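Local coordinates for protein 378aa long hypothetical citrate synthase (Sulfolobus tokodaii, PDB 1VGM) that is of unproven function but probably belongs to the citrate synthase family of mostly helical proteins, and forms a two-subunit assembly, at residues E78-I81 and S82-S86; Y290-A293 and E294-K298; G342-A345 and H346-E349. All coordinates share one frame; numbering follows the deposited sequence.

How the interactions relate
Three short helical stretches, each bonded from i to i+4, show how one local pattern serves different places in a single helical chain. Interaction 1 (78-86) lies at the interface between the two subunits, interaction 2 (290-298) on a long helix toward the periphery, and interaction 3 (342-349) in the interior. None touches another: the nearest atoms of interactions 1 and 3 are about 15 Å apart, those of 2 and 3 about 25 Å, and those of 1 and 2 about 31 Å. Interactions 2 and 3 fall on opposite sides of the chain's centre. Helix 117-139 joins two of the settings, since it packs against both 78-86 and 342-349.

Interaction 1: residues E78-I81 and S82-S86; sequences EQVI and STIFS
Ile81 and Phe85, one helical turn apart, illustrate how a short helix satisfies its backbone while side chains one turn apart pack against each other. Phe85 N donates to Ile81 O at 3.0 Å, and the same oxygen lies in the plane of the phenyl ring at its edge, 3.2 Å from Phe85 CD2. Beside it, Ile81 CG2 meets Phe85 CD2 at 3.7 Å, the two side chains running side by side in one direction; CG2 is there because it stands anti to the backbone N of Ile81. Val80 and Ile84 pack in the same side-by-side way, CG1 of the valine against CD1 of the isoleucine.

Three more amides are satisfied in the same i to i+4 way: Ser82 N by Glu78 O, nearly straight at 171°, Thr83 N by Gln79 O, and Ile84 N by Val80 O. At the far end Thr83 O takes two donors from Ser86, OG at 2.9 Å and the backbone N at 3.1 Å, both from the same face of the carbonyl plane.

Two polar side chains, Gln79 and Thr83, find partners across the dimer interface. Thr83 OG1 is hydrogen-bonded to Thr83 OG1 of the second subunit, while Gln79 NE2 donates to the backbone carbonyl Ser86 O of that subunit and Ser86 O accepts from its Gln79 NE2, a reciprocal pair.

Helix 78-84 thus has one side on the partner subunit. Within its own chain Val80 and Thr83 rest on helix 93-108, and Ile84 and Phe85 on helix 117-139.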
loop_
_atom_site.group_PDB
_atom_site.type_symbol
_atom_site.label_atom_id
_atom_site.label_comp_id
_atom_site.label_asym_id
_atom_site.label_seq_id
_atom_site.Cartn_x
_atom_site.Cartn_y
_atom_site.Cartn_z
ATOM N N GLU A 78 -17.026 10.337 10.893
ATOM C CA GLU A 78 -17.317 11.626 10.286
ATOM C C GLU A 78 -16.032 12.235 9.733
ATOM O O GLU A 78 -16.069 13.080 8.834
ATOM C CB GLU A 78 -17.982 12.564 11.305
ATOM C CG GLU A 78 -17.124 12.964 12.490
ATOM C CD GLU A 78 -17.873 13.884 13.445
ATOM O OE1 GLU A 78 -17.212 14.611 14.218
ATOM O OE2 GLU A 78 -19.125 13.879 13.420
ATOM N N GLN A 79 -14.891 11.790 10.256
ATOM C CA GLN A 79 -13.607 12.238 9.723
ATOM C C GLN A 79 -13.486 11.929 8.242
ATOM O O GLN A 79 -12.877 12.690 7.494
ATOM C CB GLN A 79 -12.442 11.578 10.466
ATOM C CG GLN A 79 -12.096 12.249 11.783
ATOM C CD GLN A 79 -12.930 11.720 12.932
ATOM O OE1 GLN A 79 -13.846 10.914 12.733
ATOM N NE2 GLN A 79 -12.620 12.168 14.144
ATOM N N VAL A 80 -14.062 10.806 7.822
ATOM C CA VAL A 80 -14.014 10.404 6.418
ATOM C C VAL A 80 -14.692 11.457 5.558
ATOM O O VAL A 80 -14.134 11.923 4.562
ATOM C CB VAL A 80 -14.742 9.061 6.185
ATOM C CG1 VAL A 80 -14.826 8.771 4.687
ATOM C CG2 VAL A 80 -14.014 7.949 6.903
ATOM N N ILE A 81 -15.908 11.816 5.946
ATOM C CA ILE A 81 -16.686 12.792 5.198
ATOM C C ILE A 81 -15.935 14.122 5.204
ATOM O O ILE A 81 -15.733 14.745 4.166
ATOM C CB ILE A 81 -18.093 12.970 5.828
ATOM C CG1 ILE A 81 -18.822 11.626 5.828
ATOM C CG2 ILE A 81 -18.903 14.014 5.050
ATOM C CD1 ILE A 81 -19.025 11.023 4.438
ATOM N N SER A 82 -15.509 14.534 6.390
ATOM C CA SER A 82 -14.845 15.813 6.557
ATOM C C SER A 82 -13.643 15.928 5.624
ATOM O O SER A 82 -13.450 16.945 4.966
ATOM C CB SER A 82 -14.398 15.971 8.011
ATOM O OG SER A 82 -13.629 17.147 8.166
ATOM N N THR A 83 -12.837 14.876 5.563
ATOM C CA THR A 83 -11.619 14.907 4.762
ATOM C C THR A 83 -11.893 14.814 3.260
ATOM O O THR A 83 -11.323 15.570 2.474
ATOM C CB THR A 83 -10.677 13.763 5.168
ATOM O OG1 THR A 83 -10.228 13.985 6.509
ATOM C CG2 THR A 83 -9.477 13.690 4.223
ATOM N N ILE A 84 -12.758 13.886 2.864
ATOM C CA ILE A 84 -13.136 13.725 1.458
ATOM C C ILE A 84 -13.643 15.048 0.883
ATOM O O ILE A 84 -13.236 15.482 -0.206
ATOM C CB ILE A 84 -14.245 12.643 1.312
ATOM C CG1 ILE A 84 -13.614 11.254 1.242
ATOM C CG2 ILE A 84 -15.085 12.898 0.072
ATOM C CD1 ILE A 84 -14.642 10.125 1.194
ATOM N N PHE A 85 -14.538 15.691 1.621
ATOM C CA PHE A 85 -15.191 16.886 1.120
ATOM C C PHE A 85 -14.331 18.140 1.239
ATOM O O PHE A 85 -14.713 19.202 0.752
ATOM C CB PHE A 85 -16.524 17.069 1.839
ATOM C CG PHE A 85 -17.618 16.222 1.275
ATOM C CD1 PHE A 85 -18.435 16.710 0.256
ATOM C CD2 PHE A 85 -17.757 14.895 1.675
ATOM C CE1 PHE A 85 -19.390 15.902 -0.346
ATOM C CE2 PHE A 85 -18.709 14.078 1.081
ATOM C CZ PHE A 85 -19.523 14.579 0.053
ATOM N N SER A 86 -13.171 18.025 1.877
ATOM C CA SER A 86 -12.302 19.187 2.035
ATOM C C SER A 86 -11.210 19.208 0.978
ATOM O O SER A 86 -10.487 20.188 0.852
ATOM C CB SER A 86 -11.656 19.191 3.420
ATOM O OG SER A 86 -10.623 18.224 3.486
#

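Interaction 2: residues Y290-A293 and E294-K298; sequences YEIA and ERIEK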
loop_
_atom_site.group_PDB
_atom_site.type_symbol
_atom_site.label_atom_id
_atom_site.label_comp_id
_atom_site.label_asym_id
_atom_site.label_seq_id
_atom_site.Cartn_x
_atom_site.Cartn_y
_atom_site.Cartn_z
ATOM N N TYR A 290 -22.200 2.731 -28.094
ATOM C CA TYR A 290 -22.306 1.300 -28.341
ATOM C C TYR A 290 -22.011 0.994 -29.803
ATOM O O TYR A 290 -21.233 0.089 -30.111
ATOM C CB TYR A 290 -23.707 0.797 -27.985
ATOM C CG TYR A 290 -23.863 -0.694 -28.167
ATOM C CD1 TYR A 290 -23.146 -1.586 -27.373
ATOM C CD2 TYR A 290 -24.715 -1.214 -29.143
ATOM C CE1 TYR A 290 -23.272 -2.958 -27.545
ATOM C CE2 TYR A 290 -24.848 -2.589 -29.324
ATOM C CZ TYR A 290 -24.120 -3.452 -28.521
ATOM O OH TYR A 290 -24.226 -4.812 -28.702
ATOM N N GLU A 291 -22.629 1.746 -30.707
ATOM C CA GLU A 291 -22.520 1.434 -32.125
ATOM C C GLU A 291 -21.105 1.695 -32.633
ATOM O O GLU A 291 -20.567 0.921 -33.430
ATOM C CB GLU A 291 -23.522 2.260 -32.933
ATOM C CG GLU A 291 -24.957 1.783 -32.813
ATOM C CD GLU A 291 -25.887 2.500 -33.776
ATOM O OE1 GLU A 291 -25.612 3.671 -34.111
ATOM O OE2 GLU A 291 -26.892 1.892 -34.193
ATOM N N ILE A 292 -20.507 2.782 -32.160
ATOM C CA ILE A 292 -19.092 3.031 -32.370
ATOM C C ILE A 292 -18.251 1.854 -31.871
ATOM O O ILE A 292 -17.440 1.312 -32.613
ATOM C CB ILE A 292 -18.660 4.333 -31.651
ATOM C CG1 ILE A 292 -19.224 5.537 -32.400
ATOM C CG2 ILE A 292 -17.144 4.430 -31.579
ATOM C CD1 ILE A 292 -19.099 6.841 -31.635
ATOM N N ALA A 293 -18.464 1.453 -30.619
ATOM C CA ALA A 293 -17.727 0.338 -30.027
ATOM C C ALA A 293 -17.889 -0.965 -30.811
ATOM O O ALA A 293 -16.919 -1.707 -30.983
ATOM C CB ALA A 293 -18.168 0.130 -28.577
ATOM N N GLU A 294 -19.108 -1.237 -31.279
ATOM C CA GLU A 294 -19.382 -2.402 -32.132
ATOM C C GLU A 294 -18.522 -2.426 -33.384
ATOM O O GLU A 294 -17.980 -3.465 -33.758
ATOM C CB GLU A 294 -20.837 -2.405 -32.594
ATOM C CG GLU A 294 -21.861 -2.801 -31.566
ATOM C CD GLU A 294 -23.218 -3.017 -32.203
ATOM O OE1 GLU A 294 -23.584 -4.185 -32.437
ATOM O OE2 GLU A 294 -23.912 -2.017 -32.482
ATOM N N ARG A 295 -18.437 -1.283 -34.055
ATOM C CA ARG A 295 -17.723 -1.216 -35.319
ATOM C C ARG A 295 -16.243 -1.388 -35.052
ATOM O O ARG A 295 -15.546 -2.072 -35.791
ATOM C CB ARG A 295 -17.970 0.129 -36.015
ATOM C CG ARG A 295 -17.228 0.297 -37.346
ATOM C CD ARG A 295 -17.586 -0.818 -38.331
ATOM N NE ARG A 295 -16.940 -0.647 -39.632
ATOM C CZ ARG A 295 -16.990 -1.536 -40.621
ATOM N NH1 ARG A 295 -17.676 -2.665 -40.474
ATOM N NH2 ARG A 295 -16.351 -1.300 -41.762
ATOM N N ILE A 296 -15.764 -0.761 -33.987
ATOM C CA ILE A 296 -14.360 -0.879 -33.623
ATOM C C ILE A 296 -14.036 -2.324 -33.255
ATOM O O ILE A 296 -12.959 -2.832 -33.574
ATOM C CB ILE A 296 -14.010 0.036 -32.425
ATOM C CG1 ILE A 296 -14.161 1.510 -32.825
ATOM C CG2 ILE A 296 -12.591 -0.259 -31.948
ATOM C CD1 ILE A 296 -13.272 1.921 -33.984
ATOM N N GLU A 297 -14.973 -2.987 -32.585
ATOM C CA GLU A 297 -14.782 -4.383 -32.218
ATOM C C GLU A 297 -14.610 -5.242 -33.472
ATOM O O GLU A 297 -13.722 -6.087 -33.527
ATOM C CB GLU A 297 -15.968 -4.903 -31.400
ATOM C CG GLU A 297 -15.826 -6.370 -31.007
ATOM C CD GLU A 297 -17.130 -6.987 -30.559
ATOM O OE1 GLU A 297 -18.027 -6.232 -30.137
ATOM O OE2 GLU A 297 -17.258 -8.225 -30.625
ATOM N N LYS A 298 -15.460 -5.017 -34.472
ATOM C CA LYS A 298 -15.354 -5.742 -35.740
ATOM C C LYS A 298 -14.008 -5.524 -36.445
ATOM O O LYS A 298 -13.328 -6.483 -36.808
ATOM C CB LYS A 298 -16.496 -5.340 -36.678
ATOM C CG LYS A 298 -16.605 -6.202 -37.930
ATOM C CD LYS A 298 -16.751 -7.682 -37.578
ATOM C CE LYS A 298 -17.995 -7.959 -36.728
ATOM N NZ LYS A 298 -19.149 -8.462 -37.542
HETATM O O HOH W 1 -25.589 -5.667 -31.082
#
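Tyr290 and Glu294 give a compact example of an aromatic ring and an acid paired one turn apart. The apolar part is a CH-pi contact: Glu294 CG sits over one face of the ring, 3.9 Å from its centroid and 19° off the normal. With the tyrosine's CG anti to its own backbone N (chi1 -178°), the glutamate chain passes at a slant over the ring, toward its rim, and the carboxylate plane is turned only 24° from that of the ring, with Glu294 CD 3.3 Å from Tyr290 CE2.

Water completes the pairing. One molecule, in the ring plane at its edge, donates to Glu294 OE1 at 2.8 Å and is hydrogen-bonded to Tyr290 OH at 2.9 Å.

Backbone bonds run from the amides of 294-297 to the carbonyls of 290-293, Glu294 N to Tyr290 O being 2.8 Å.

Three charged side chains find partners outside this stretch: Arg295 NE forms a salt bridge with Asp240, Glu291 with Lys287, and Glu297 OE1 forms a salt bridge with Lys273 and a hydrogen bond with Tyr316 OH.

Around this part of helix 284-304, Tyr290 packs on helix 267-280, Ala293 and Ile296 reach helix 314-323, and Ile292 rests on helix 222-233.

Interaction 3: residues G342-A345 and H346-E349; sequences GWLA and HIIE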
loop_
_atom_site.group_PDB
_atom_site.type_symbol
_atom_site.label_atom_id
_atom_site.label_comp_id
_atom_site.label_asym_id
_atom_site.label_seq_id
_atom_site.Cartn_x
_atom_site.Cartn_y
_atom_site.Cartn_z
ATOM N N GLY A 342 -12.604 -9.426 -4.028
ATOM C CA GLY A 342 -11.449 -10.252 -4.321
ATOM C C GLY A 342 -10.239 -9.921 -3.465
ATOM O O GLY A 342 -9.589 -10.834 -2.951
ATOM N N TRP A 343 -9.918 -8.639 -3.295
ATOM C CA TRP A 343 -8.829 -8.282 -2.388
ATOM C C TRP A 343 -9.041 -8.892 -0.999
ATOM O O TRP A 343 -8.128 -9.504 -0.437
ATOM C CB TRP A 343 -8.682 -6.760 -2.259
ATOM C CG TRP A 343 -8.193 -6.069 -3.515
ATOM C CD1 TRP A 343 -7.412 -6.607 -4.510
ATOM C CD2 TRP A 343 -8.464 -4.715 -3.909
ATOM N NE1 TRP A 343 -7.185 -5.671 -5.495
ATOM C CE2 TRP A 343 -7.819 -4.501 -5.152
ATOM C CE3 TRP A 343 -9.208 -3.672 -3.345
ATOM C CZ2 TRP A 343 -7.901 -3.279 -5.841
ATOM C CZ3 TRP A 343 -9.289 -2.457 -4.028
ATOM C CH2 TRP A 343 -8.639 -2.272 -5.264
ATOM N N LEU A 344 -10.238 -8.726 -0.447
ATOM C CA LEU A 344 -10.524 -9.210 0.900
ATOM C C LEU A 344 -10.473 -10.740 0.956
ATOM O O LEU A 344 -9.906 -11.317 1.882
ATOM C CB LEU A 344 -11.901 -8.725 1.359
ATOM C CG LEU A 344 -12.068 -7.227 1.639
ATOM C CD1 LEU A 344 -13.550 -6.924 1.811
ATOM C CD2 LEU A 344 -11.278 -6.813 2.886
ATOM N N ALA A 345 -11.060 -11.400 -0.037
ATOM C CA ALA A 345 -11.042 -12.861 -0.076
ATOM C C ALA A 345 -9.606 -13.386 -0.102
ATOM O O ALA A 345 -9.286 -14.374 0.550
ATOM C CB ALA A 345 -11.817 -13.369 -1.292
ATOM N N HIS A 346 -8.742 -12.714 -0.851
ATOM C CA HIS A 346 -7.360 -13.160 -1.003
ATOM C C HIS A 346 -6.515 -12.981 0.257
ATOM O O HIS A 346 -5.698 -13.843 0.580
ATOM C CB HIS A 346 -6.677 -12.425 -2.166
ATOM C CG HIS A 346 -6.916 -13.053 -3.502
ATOM N ND1 HIS A 346 -6.265 -14.197 -3.918
ATOM C CD2 HIS A 346 -7.752 -12.712 -4.511
ATOM C CE1 HIS A 346 -6.694 -14.533 -5.120
ATOM N NE2 HIS A 346 -7.598 -13.647 -5.503
ATOM N N ILE A 347 -6.680 -11.865 0.960
ATOM C CA ILE A 347 -5.859 -11.639 2.143
ATOM C C ILE A 347 -6.334 -12.484 3.326
ATOM O O ILE A 347 -5.540 -12.841 4.197
ATOM C CB ILE A 347 -5.820 -10.131 2.563
ATOM C CG1 ILE A 347 -7.235 -9.591 2.774
ATOM C CG2 ILE A 347 -5.091 -9.316 1.501
ATOM C CD1 ILE A 347 -7.279 -8.133 3.222
ATOM N N ILE A 348 -7.622 -12.813 3.353
ATOM C CA ILE A 348 -8.148 -13.703 4.381
ATOM C C ILE A 348 -7.617 -15.117 4.157
ATOM O O ILE A 348 -7.194 -15.784 5.104
ATOM C CB ILE A 348 -9.705 -13.724 4.371
ATOM C CG1 ILE A 348 -10.241 -12.380 4.859
ATOM C CG2 ILE A 348 -10.228 -14.821 5.289
ATOM C CD1 ILE A 348 -11.750 -12.283 4.856
ATOM N N GLU A 349 -7.629 -15.571 2.906
ATOM C CA GLU A 349 -6.985 -16.837 2.556
ATOM C C GLU A 349 -5.539 -16.825 3.011
ATOM O O GLU A 349 -5.079 -17.755 3.677
ATOM C CB GLU A 349 -7.029 -17.068 1.043
ATOM C CG GLU A 349 -8.207 -17.891 0.569
ATOM C CD GLU A 349 -8.136 -18.218 -0.911
ATOM O OE1 GLU A 349 -8.803 -19.189 -1.327
ATOM O OE2 GLU A 349 -7.424 -17.507 -1.657
#
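His346 CD2 approaches Gly342 O at 3.1 Å, with the glycine carbonyl at the edge of the imidazole near its plane, while His346 N donates to that same oxygen at 2.9 Å. The pair exemplifies a ring turned edge-on to the carbonyl of the glycine one turn earlier. Next to it, Ile347 CG1 occupies the position between the backbone N and the carbonyl carbon (chi1 55°), which brings it to 3.3 Å from both Leu344 O and Trp343 O. Ile347 CD1 lies 4.2 Å from Leu344 CD2, a light apolar touch. The amides of Ile347, Ile348 and Glu349 donate to the carbonyls of Trp343, Leu344 and Ala345 respectively.

Farther out, the polar ends are held by a second shell. His346 NE2 is hydrogen-bonded to Asp183 and ND1 to Lys15; both ring nitrogens are engaged, which is consistent with a single ring orientation. Lys15 also forms a salt bridge with Glu349 OE2, which is also hydrogen-bonded to Thr17 OG1, while Glu349 OE1 accepts from Gly18 N. Strand 13-17 and the loop after it are thereby tied to this buried stretch.

Helix 331-353 is flanked here by other helices on its apolar sides: Trp343 packs on 203-214, Ile347 on 188-197, and Leu344 with Ile348 on 117-139.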